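Local coordinates for protein light Chain (Clostridium botulinum, PDB 6BVD) that probably acts as the zinc-dependent protease of a mosaic botulinum neurotoxin, cleaving a SNARE protein needed for neurotransmitter release, at residues Tyr23-Pro27 with Tyr28-Ser32; Ala38-Ile41 with Met42-Val45; Tyr89-Ile92 with Met93-Leu96; Thr132-Arg135 with Thr136-Phe139. All coordinates share one frame; numbering follows the deposited sequence.

In the fold
Along the chain the four local contacts follow one another in numerical order. Interactions 1, 2 and 4 lie at the ends of strands of one mixed sheet, whose strands 138-142, 21-24 and 36-40 lie next to each other in that order. Interactions 1 and 4, with centres about 11 Å apart, are joined by a salt bridge between Glu30 and Arg135; interactions 1 and 2, about 17 Å apart, touch where Ile24 meets Ala38. Interaction 3 lies on helix 83-100, with Lys95 near the calcium ion; of the other three, only interaction 2 touches it, through Ile41 against Ile94 and Phe39 against Leu90. Interactions 3 and 4 are the farthest apart, at about 28 Å between centres.

Interaction 1 (Tyr23-Pro27 with Tyr28-Ser32); sequences YIRPP and YYETS
Arg25 lies across the backbone of Glu30, while the Pro26-Pro27 pair turns the chain so that the Tyr29 ring returns to the first proline. The arginine reaches its place with CG anti to the backbone N (chi1 -171°) and a bend further out, at the bond between CG and CD. This sets one face of the guanidinium above Glu30 CA, near the rim of the group, and NH2 comes within 3.8 Å of Glu30 CG. The guanidinium and carboxylate planes stand 72° apart and their charged atoms do not meet; at Arg25 NH2 to Glu30 OE2 5.7 Å any attraction is at most long-range. Arg25 NH1 instead bonds to Asn33 OD1.

Residues 26-29 form a type II beta turn, closed by Tyr29 N donating to Pro26 O at 3.0 Å. Pro27 holds its first corner, with Pro27 CA 3.5 Å from Glu30 OE2. The turn leads the chain out of strand 21-24, towards strand 36-40. The closing carbonyl oxygen also sits at the edge of the Tyr29 ring, in its plane, and Pro26 CG approaches Tyr29 CD2 at 3.5 Å.

Glu30 doubles back toward the turn, its chain bent at chi2, and OE2 accepts from Tyr28 N at 2.9 Å, met from above the carboxylate plane. The same oxygen forms a salt bridge with Arg135 NE, so one carboxylate oxygen joins the turn to the neighbouring loop. The Tyr29 ring also meets Phe36 edge-to-face and touches Trp158, and Tyr28 OH bonds to Ile173 N.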
loop_
_atom_site.group_PDB
_atom_site.type_symbol
_atom_site.label_atom_id
_atom_site.label_comp_id
_atom_site.label_asym_id
_atom_site.label_seq_id
_atom_site.Cartn_x
_atom_site.Cartn_y
_atom_site.Cartn_z
ATOM N N TYR A 23 -15.910 6.511 21.805
ATOM C CA TYR A 23 -15.573 5.821 23.055
ATOM C C TYR A 23 -16.451 4.608 23.261
ATOM O O TYR A 23 -17.676 4.682 23.087
ATOM C CB TYR A 23 -15.681 6.774 24.251
ATOM C CG TYR A 23 -14.398 7.561 24.440
ATOM C CD1 TYR A 23 -13.460 7.198 25.407
ATOM C CD2 TYR A 23 -14.111 8.649 23.629
ATOM C CE1 TYR A 23 -12.278 7.908 25.562
ATOM C CE2 TYR A 23 -12.942 9.363 23.774
ATOM C CZ TYR A 23 -12.035 8.998 24.743
ATOM O OH TYR A 23 -10.882 9.725 24.867
ATOM N N ILE A 24 -15.875 3.461 23.621
ATOM C CA ILE A 24 -16.772 2.344 23.811
ATOM C C ILE A 24 -16.605 1.728 25.196
ATOM O O ILE A 24 -15.530 1.747 25.780
ATOM C CB ILE A 24 -16.595 1.250 22.740
ATOM C CG1 ILE A 24 -15.368 0.411 23.006
ATOM C CG2 ILE A 24 -16.530 1.846 21.370
ATOM C CD1 ILE A 24 -15.101 -0.586 21.871
ATOM N N ARG A 25 -17.698 1.198 25.713
ATOM C CA ARG A 25 -17.704 0.491 27.010
ATOM C C ARG A 25 -17.635 -0.985 26.697
ATOM O O ARG A 25 -18.648 -1.564 26.323
ATOM C CB ARG A 25 -18.971 0.809 27.814
ATOM C CG ARG A 25 -18.916 0.280 29.266
ATOM C CD ARG A 25 -20.239 0.586 30.038
ATOM N NE ARG A 25 -21.358 -0.225 29.534
ATOM C CZ ARG A 25 -22.560 -0.256 30.095
ATOM N NH1 ARG A 25 -22.774 0.455 31.180
ATOM N NH2 ARG A 25 -23.528 -1.007 29.588
ATOM N N PRO A 26 -16.441 -1.596 26.799
ATOM C CA PRO A 26 -16.364 -2.952 26.234
ATOM C C PRO A 26 -16.991 -4.017 27.159
ATOM O O PRO A 26 -17.297 -3.726 28.316
ATOM C CB PRO A 26 -14.836 -3.156 25.985
ATOM C CG PRO A 26 -14.139 -2.116 26.719
ATOM C CD PRO A 26 -15.132 -1.067 27.207
ATOM N N PRO A 27 -17.252 -5.231 26.627
ATOM C CA PRO A 27 -17.885 -6.265 27.451
ATOM C C PRO A 27 -17.093 -6.499 28.741
ATOM O O PRO A 27 -15.849 -6.445 28.707
ATOM C CB PRO A 27 -17.892 -7.514 26.541
ATOM C CG PRO A 27 -17.043 -7.163 25.386
ATOM C CD PRO A 27 -17.005 -5.686 25.250
ATOM N N TYR A 28 -17.830 -6.683 29.835
ATOM C CA TYR A 28 -17.345 -6.874 31.212
ATOM C C TYR A 28 -17.009 -5.536 31.924
ATOM O O TYR A 28 -16.696 -5.542 33.122
ATOM C CB TYR A 28 -16.115 -7.813 31.255
ATOM C CG TYR A 28 -16.346 -9.181 30.640
ATOM C CD1 TYR A 28 -17.463 -9.933 30.962
ATOM C CD2 TYR A 28 -15.444 -9.708 29.703
ATOM C CE1 TYR A 28 -17.676 -11.198 30.395
ATOM C CE2 TYR A 28 -15.648 -10.953 29.124
ATOM C CZ TYR A 28 -16.772 -11.691 29.465
ATOM O OH TYR A 28 -16.981 -12.936 28.905
ATOM N N TYR A 29 -17.116 -4.393 31.232
ATOM C CA TYR A 29 -16.842 -3.099 31.873
ATOM C C TYR A 29 -18.164 -2.354 32.238
ATOM O O TYR A 29 -18.175 -1.136 32.511
ATOM C CB TYR A 29 -15.952 -2.221 30.979
ATOM C CG TYR A 29 -14.483 -2.657 30.954
ATOM C CD1 TYR A 29 -13.598 -2.229 31.940
ATOM C CD2 TYR A 29 -13.991 -3.523 29.958
ATOM C CE1 TYR A 29 -12.271 -2.644 31.957
ATOM C CE2 TYR A 29 -12.653 -3.916 29.954
ATOM C CZ TYR A 29 -11.804 -3.471 30.947
ATOM O OH TYR A 29 -10.493 -3.854 30.959
ATOM N N GLU A 30 -19.263 -3.092 32.237
ATOM C CA GLU A 30 -20.586 -2.491 32.413
ATOM C C GLU A 30 -20.751 -1.878 33.818
ATOM O O GLU A 30 -21.162 -0.739 33.948
ATOM C CB GLU A 30 -21.694 -3.523 32.176
ATOM C CG GLU A 30 -21.722 -4.182 30.801
ATOM C CD GLU A 30 -20.797 -5.402 30.718
ATOM O OE1 GLU A 30 -20.307 -5.848 31.770
ATOM O OE2 GLU A 30 -20.594 -5.926 29.599
ATOM N N THR A 31 -20.383 -2.618 34.859
ATOM C CA THR A 31 -20.620 -2.146 36.226
ATOM C C THR A 31 -19.703 -0.995 36.574
ATOM O O THR A 31 -20.135 -0.010 37.180
ATOM C CB THR A 31 -20.444 -3.280 37.244
ATOM O OG1 THR A 31 -21.469 -4.248 37.002
ATOM C CG2 THR A 31 -20.603 -2.765 38.673
ATOM N N SER A 32 -18.432 -1.117 36.205
ATOM C CA SER A 32 -17.515 -0.034 36.451
ATOM C C SER A 32 -17.792 1.152 35.510
ATOM O O SER A 32 -17.318 2.253 35.759
ATOM C CB SER A 32 -16.078 -0.518 36.331
ATOM O OG SER A 32 -15.785 -0.865 34.984
#

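Interaction 2 (Ala38-Ile41 with Met42-Val45); sequences AFQI and MDNV
Gln40 reaches over the turn that follows it and grips the amide of Asn44: Asn44 N donates to Gln40 OE1 at 3.0 Å, in the carbonyl plane and on a lone pair. This turn is the connection of a beta hairpin between strands 36-40 and 45-48, neighbours in the mixed sheet, and residues 42-45 make a type II beta turn in which Val45 N bonds to Met42 O at 2.9 Å.

The glutamine arrives with CG anti to its own N (chi1 -161°) and a straight chain beyond, which carries CG past Met42 O at 3.3 Å before the amide reaches the turn. Where the strands meet the turn, Val45 O receives a weak bond from Ile41 N at 3.1 Å and a CA-H...O contact from Gln40 CA. Next to this bond, Ile41 CG2 packs on Val45 CG1 at 3.6 Å.

Farther out, Ile41 lies on Ile94 and Phe97 of helix 83-100, Met42 reaches both Phe97 and Leu110 of helix 104-115, and Val45 touches Ile113. Asn44 ND2 is held by Lys114 O. A water bonds to Gln40 OE1 at 2.6 Å and, weakly, to Asn44 OD1 at 3.4 Å.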
loop_
_atom_site.group_PDB
_atom_site.type_symbol
_atom_site.label_atom_id
_atom_site.label_comp_id
_atom_site.label_asym_id
_atom_site.label_seq_id
_atom_site.Cartn_x
_atom_site.Cartn_y
_atom_site.Cartn_z
ATOM N N ALA A 38 -11.800 4.081 20.882
ATOM C CA ALA A 38 -11.748 2.934 19.945
ATOM C C ALA A 38 -11.819 3.374 18.489
ATOM O O ALA A 38 -12.370 4.469 18.172
ATOM C CB ALA A 38 -12.890 1.950 20.277
ATOM N N PHE A 39 -11.253 2.529 17.603
ATOM C CA PHE A 39 -10.987 2.881 16.193
ATOM C C PHE A 39 -11.528 1.772 15.284
ATOM O O PHE A 39 -11.183 0.608 15.449
ATOM C CB PHE A 39 -9.471 3.121 15.999
ATOM C CG PHE A 39 -8.902 4.176 16.922
ATOM C CD1 PHE A 39 -8.661 5.462 16.474
ATOM C CD2 PHE A 39 -8.636 3.880 18.255
ATOM C CE1 PHE A 39 -8.136 6.414 17.302
ATOM C CE2 PHE A 39 -8.151 4.828 19.103
ATOM C CZ PHE A 39 -7.891 6.115 18.632
ATOM N N GLN A 40 -12.459 2.111 14.398
ATOM C CA GLN A 40 -13.147 1.107 13.607
ATOM C C GLN A 40 -12.340 0.874 12.344
ATOM O O GLN A 40 -12.475 1.599 11.359
ATOM C CB GLN A 40 -14.589 1.507 13.223
ATOM C CG GLN A 40 -15.401 0.283 12.829
ATOM C CD GLN A 40 -16.835 0.559 12.465
ATOM O OE1 GLN A 40 -17.589 -0.374 12.180
ATOM N NE2 GLN A 40 -17.238 1.836 12.482
ATOM N N ILE A 41 -11.470 -0.122 12.406
ATOM C CA ILE A 41 -10.548 -0.405 11.292
ATOM C C ILE A 41 -11.284 -0.882 10.042
ATOM O O ILE A 41 -10.832 -0.648 8.887
ATOM C CB ILE A 41 -9.446 -1.458 11.799
ATOM C CG1 ILE A 41 -8.437 -1.748 10.680
ATOM C CG2 ILE A 41 -10.104 -2.701 12.329
ATOM C CD1 ILE A 41 -7.422 -0.687 10.561
ATOM N N MET A 42 -12.407 -1.573 10.227
ATOM C CA MET A 42 -13.281 -1.959 9.109
ATOM C C MET A 42 -14.636 -2.154 9.693
ATOM O O MET A 42 -14.743 -2.276 10.932
ATOM C CB MET A 42 -12.808 -3.257 8.379
ATOM C CG MET A 42 -12.569 -4.464 9.328
ATOM S SD MET A 42 -12.312 -6.054 8.431
ATOM C CE MET A 42 -13.996 -6.435 8.011
ATOM N N ASP A 43 -15.685 -2.215 8.864
ATOM C CA ASP A 43 -17.048 -2.399 9.399
ATOM C C ASP A 43 -17.123 -3.567 10.403
ATOM O O ASP A 43 -16.764 -4.714 10.071
ATOM C CB ASP A 43 -18.055 -2.658 8.284
ATOM C CG ASP A 43 -18.422 -1.404 7.494
ATOM O OD1 ASP A 43 -18.111 -0.271 7.912
ATOM O OD2 ASP A 43 -19.052 -1.570 6.440
ATOM N N ASN A 44 -17.630 -3.270 11.617
ATOM C CA ASN A 44 -17.824 -4.213 12.714
ATOM C C ASN A 44 -16.535 -4.656 13.429
ATOM O O ASN A 44 -16.564 -5.574 14.222
ATOM C CB ASN A 44 -18.615 -5.467 12.256
ATOM C CG ASN A 44 -20.050 -5.138 11.838
ATOM O OD1 ASN A 44 -20.648 -4.214 12.379
ATOM N ND2 ASN A 44 -20.587 -5.864 10.847
ATOM N N VAL A 45 -15.419 -4.014 13.178
ATOM C CA VAL A 45 -14.181 -4.390 13.879
ATOM C C VAL A 45 -13.583 -3.148 14.519
ATOM O O VAL A 45 -13.270 -2.145 13.844
ATOM C CB VAL A 45 -13.120 -5.049 12.918
ATOM C CG1 VAL A 45 -11.912 -5.512 13.704
ATOM C CG2 VAL A 45 -13.718 -6.220 12.190
HETATM O O HOH W 1 -20.079 -0.903 12.429
#

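Interaction 3 (Tyr89-Ile92 with Met93-Leu96)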
loop_
_atom_site.group_PDB
_atom_site.type_symbol
_atom_site.label_atom_id
_atom_site.label_comp_id
_atom_site.label_asym_id
_atom_site.label_seq_id
_atom_site.Cartn_x
_atom_site.Cartn_y
_atom_site.Cartn_z
ATOM N N TYR A 89 1.111 1.484 17.187
ATOM C CA TYR A 89 0.353 0.234 17.186
ATOM C C TYR A 89 -0.830 0.318 16.198
ATOM O O TYR A 89 -1.088 -0.614 15.427
ATOM C CB TYR A 89 -0.153 -0.093 18.642
ATOM C CG TYR A 89 -0.967 -1.346 18.746
ATOM C CD1 TYR A 89 -0.406 -2.538 19.229
ATOM C CD2 TYR A 89 -2.317 -1.344 18.380
ATOM C CE1 TYR A 89 -1.156 -3.700 19.303
ATOM C CE2 TYR A 89 -3.077 -2.489 18.462
ATOM C CZ TYR A 89 -2.502 -3.657 18.936
ATOM O OH TYR A 89 -3.282 -4.779 19.010
ATOM N N LEU A 90 -1.573 1.416 16.249
ATOM C CA LEU A 90 -2.666 1.635 15.312
ATOM C C LEU A 90 -2.162 1.603 13.845
ATOM O O LEU A 90 -2.779 0.988 13.000
ATOM C CB LEU A 90 -3.320 2.982 15.554
ATOM C CG LEU A 90 -4.353 3.078 16.663
ATOM C CD1 LEU A 90 -5.054 4.463 16.583
ATOM C CD2 LEU A 90 -5.350 1.937 16.559
ATOM N N GLN A 91 -1.069 2.293 13.555
ATOM C CA GLN A 91 -0.597 2.332 12.158
ATOM C C GLN A 91 -0.136 0.967 11.651
ATOM O O GLN A 91 -0.225 0.672 10.455
ATOM C CB GLN A 91 0.532 3.354 11.983
ATOM C CG GLN A 91 0.185 4.732 12.504
ATOM C CD GLN A 91 -1.153 5.252 12.011
ATOM O OE1 GLN A 91 -1.435 5.250 10.819
ATOM N NE2 GLN A 91 -1.994 5.724 12.954
ATOM N N ILE A 92 0.444 0.164 12.530
ATOM C CA ILE A 92 0.880 -1.163 12.125
ATOM C C ILE A 92 -0.351 -2.004 11.840
ATOM O O ILE A 92 -0.404 -2.727 10.859
ATOM C CB ILE A 92 1.768 -1.787 13.230
ATOM C CG1 ILE A 92 3.039 -0.952 13.353
ATOM C CG2 ILE A 92 2.004 -3.298 12.991
ATOM C CD1 ILE A 92 3.935 -1.355 14.513
ATOM N N MET A 93 -1.365 -1.893 12.697
ATOM C CA MET A 93 -2.587 -2.653 12.508
ATOM C C MET A 93 -3.254 -2.259 11.176
ATOM O O MET A 93 -3.754 -3.118 10.441
ATOM C CB MET A 93 -3.563 -2.449 13.691
ATOM C CG MET A 93 -3.045 -2.994 15.005
ATOM S SD MET A 93 -2.601 -4.732 14.913
ATOM C CE MET A 93 -4.162 -5.498 14.448
ATOM N N ILE A 94 -3.223 -0.974 10.852
ATOM C CA ILE A 94 -3.734 -0.509 9.573
ATOM C C ILE A 94 -2.937 -1.177 8.433
ATOM O O ILE A 94 -3.475 -1.683 7.455
ATOM C CB ILE A 94 -3.620 1.018 9.483
ATOM C CG1 ILE A 94 -4.665 1.699 10.376
ATOM C CG2 ILE A 94 -3.840 1.506 8.081
ATOM C CD1 ILE A 94 -4.415 3.187 10.526
ATOM N N LYS A 95 -1.632 -1.223 8.608
ATOM C CA LYS A 95 -0.786 -1.831 7.552
ATOM C C LYS A 95 -1.089 -3.330 7.392
ATOM O O LYS A 95 -1.155 -3.870 6.260
ATOM C CB LYS A 95 0.693 -1.596 7.872
ATOM C CG LYS A 95 1.623 -1.869 6.659
ATOM C CD LYS A 95 3.040 -1.398 6.925
ATOM C CE LYS A 95 3.903 -1.657 5.671
ATOM N NZ LYS A 95 5.088 -0.807 5.786
ATOM N N LEU A 96 -1.306 -4.012 8.517
ATOM C CA LEU A 96 -1.578 -5.447 8.456
ATOM C C LEU A 96 -2.949 -5.768 7.855
ATOM O O LEU A 96 -3.080 -6.706 7.065
ATOM C CB LEU A 96 -1.444 -6.089 9.845
ATOM C CG LEU A 96 -0.071 -5.968 10.503
ATOM C CD1 LEU A 96 -0.025 -6.696 11.842
ATOM C CD2 LEU A 96 1.081 -6.526 9.606
#
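A Met-aromatic contact, Met93 beside the ring of Tyr89, marks these two turns in a buried part of helix 83-100, which packs against the mixed sheet. The two side chains are four residues apart and run alongside each other in the same direction. Met93 CG comes to 3.5 Å from Tyr89 CE2, and bends at chi2 and chi3 bring SD to 4.6 Å from the ring centroid, 30° off the ring normal, an oblique approach.

Regular alpha-helical bonds hold this spacing: Met93 N to Tyr89 O measures 3.0 Å and Leu96 N to Ile92 O 2.8 Å, the latter nearly along the C=O axis. One further turn on, Ile92 and Leu96 lie side by side, CG2 against CD1 at 4.1 Å. On another flank Ile94 CD1 rests 3.6 Å from Gln91 OE1, a contact of methyl with amide oxygen, while Gln91 NE2 is bonded to Phe10 O.

Lys95 extends fully from the helix to a group of oxygens near a calcium ion, NZ donating to the calcium ligand Asp384 of its own chain and to Asp384 of the second subunit, as well as to Leu381 O and Tyr387 O. Tyr89 OH bonds to Phe197 O. Tyr89, Leu90 and Met93 all pack on Ile47 of strand 45-48, and Met93 and Leu96 lean on Leu226 of helix 222-237, the helix that also carries the zinc ligands His228 and His232.

Interaction 4 (Thr132-Arg135 with Thr136-Phe139); sequences TNNR and TVSF
Residues 134-138 fold into a tight turn in which Asn134 O accepts from both Val137 N and Ser138 N, each at 3.2 Å, the valine amide from above the carbonyl plane. This turn leads into strand 138-142.

Asn134 and Thr136 meet through their polar ends. Asn134 CG sits between its backbone N and carbonyl carbon (chi1 65°), which turns OD1 forward along the chain, to Thr136. There it accepts from Thr136 OG1 at 2.6 Å and from Thr136 N at 3.2 Å, both in the carbonyl plane. The amide bond closes an Asx turn, and with the two backbone bonds to Asn134 O it completes an Asx motif.

Across the loop, Ser138 OG donates to Thr132 O at 2.7 Å, almost straight on to the carbonyl, while Val137 CG2 lies 3.4 Å from the same oxygen. A water bridges Arg135 O and Ser138 O, donating to both.

Asn134 is thus the polar hub, its two oxygens taking four donors. With one oxygen fixed by Thr136 at two points, the amide is probably held against rotation, and the serine hydroxyl spends its proton on a carbonyl that the turn brings near.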
loop_
_atom_site.group_PDB
_atom_site.type_symbol
_atom_site.label_atom_id
_atom_site.label_comp_id
_atom_site.label_asym_id
_atom_site.label_seq_id
_atom_site.Cartn_x
_atom_site.Cartn_y
_atom_site.Cartn_z
ATOM N N THR A 132 -31.258 -8.104 21.765
ATOM C CA THR A 132 -30.150 -7.215 21.500
ATOM C C THR A 132 -29.518 -6.685 22.786
ATOM O O THR A 132 -28.444 -6.136 22.757
ATOM C CB THR A 132 -30.583 -5.991 20.666
ATOM O OG1 THR A 132 -31.483 -5.197 21.443
ATOM C CG2 THR A 132 -31.252 -6.426 19.392
ATOM N N ASN A 133 -30.169 -6.840 23.925
ATOM C CA ASN A 133 -29.745 -6.042 25.066
ATOM C C ASN A 133 -28.901 -6.807 26.072
ATOM O O ASN A 133 -29.247 -6.892 27.261
ATOM C CB ASN A 133 -30.969 -5.444 25.777
ATOM C CG ASN A 133 -31.971 -6.497 26.188
ATOM O OD1 ASN A 133 -32.010 -7.598 25.635
ATOM N ND2 ASN A 133 -32.781 -6.172 27.183
ATOM N N ASN A 134 -27.829 -7.439 25.598
ATOM C CA ASN A 134 -26.846 -7.973 26.523
ATOM C C ASN A 134 -25.435 -7.975 25.886
ATOM O O ASN A 134 -25.277 -7.713 24.670
ATOM C CB ASN A 134 -27.257 -9.363 27.008
ATOM C CG ASN A 134 -27.275 -10.401 25.905
ATOM O OD1 ASN A 134 -26.230 -10.724 25.342
ATOM N ND2 ASN A 134 -28.446 -10.990 25.642
ATOM N N ARG A 135 -24.422 -8.259 26.707
ATOM C CA ARG A 135 -23.039 -7.983 26.349
ATOM C C ARG A 135 -22.466 -8.909 25.295
ATOM O O ARG A 135 -21.363 -8.636 24.784
ATOM C CB ARG A 135 -22.144 -8.041 27.573
ATOM C CG ARG A 135 -22.014 -9.421 28.152
ATOM C CD ARG A 135 -20.736 -9.527 28.919
ATOM N NE ARG A 135 -20.873 -8.930 30.249
ATOM C CZ ARG A 135 -20.942 -9.618 31.384
ATOM N NH1 ARG A 135 -20.977 -10.948 31.382
ATOM N NH2 ARG A 135 -21.074 -8.965 32.527
ATOM N N THR A 136 -23.193 -9.954 24.923
ATOM C CA THR A 136 -22.693 -10.841 23.847
ATOM C C THR A 136 -22.971 -10.332 22.429
ATOM O O THR A 136 -22.394 -10.866 21.480
ATOM C CB THR A 136 -23.292 -12.266 23.932
ATOM O OG1 THR A 136 -24.722 -12.243 23.785
ATOM C CG2 THR A 136 -22.876 -12.993 25.262
ATOM N N VAL A 137 -23.864 -9.334 22.280
ATOM C CA VAL A 137 -24.250 -8.842 20.960
ATOM C C VAL A 137 -24.176 -7.296 20.821
ATOM O O VAL A 137 -24.037 -6.794 19.728
ATOM C CB VAL A 137 -25.686 -9.307 20.581
ATOM C CG1 VAL A 137 -25.701 -10.802 20.342
ATOM C CG2 VAL A 137 -26.742 -8.892 21.671
ATOM N N SER A 138 -24.208 -6.543 21.919
ATOM C CA SER A 138 -24.075 -5.100 21.780
ATOM C C SER A 138 -23.333 -4.480 22.959
ATOM O O SER A 138 -23.084 -5.138 23.972
ATOM C CB SER A 138 -25.473 -4.476 21.595
ATOM O OG SER A 138 -26.204 -4.626 22.783
ATOM N N PHE A 139 -22.908 -3.228 22.802
ATOM C CA PHE A 139 -22.226 -2.493 23.873
ATOM C C PHE A 139 -22.579 -1.010 23.843
ATOM O O PHE A 139 -22.968 -0.477 22.789
ATOM C CB PHE A 139 -20.700 -2.657 23.786
ATOM C CG PHE A 139 -20.147 -2.503 22.380
ATOM C CD1 PHE A 139 -19.871 -1.247 21.854
ATOM C CD2 PHE A 139 -19.894 -3.632 21.593
ATOM C CE1 PHE A 139 -19.362 -1.080 20.557
ATOM C CE2 PHE A 139 -19.385 -3.490 20.282
ATOM C CZ PHE A 139 -19.129 -2.199 19.758
HETATM O O HOH W 2 -20.768 -5.893 25.024
#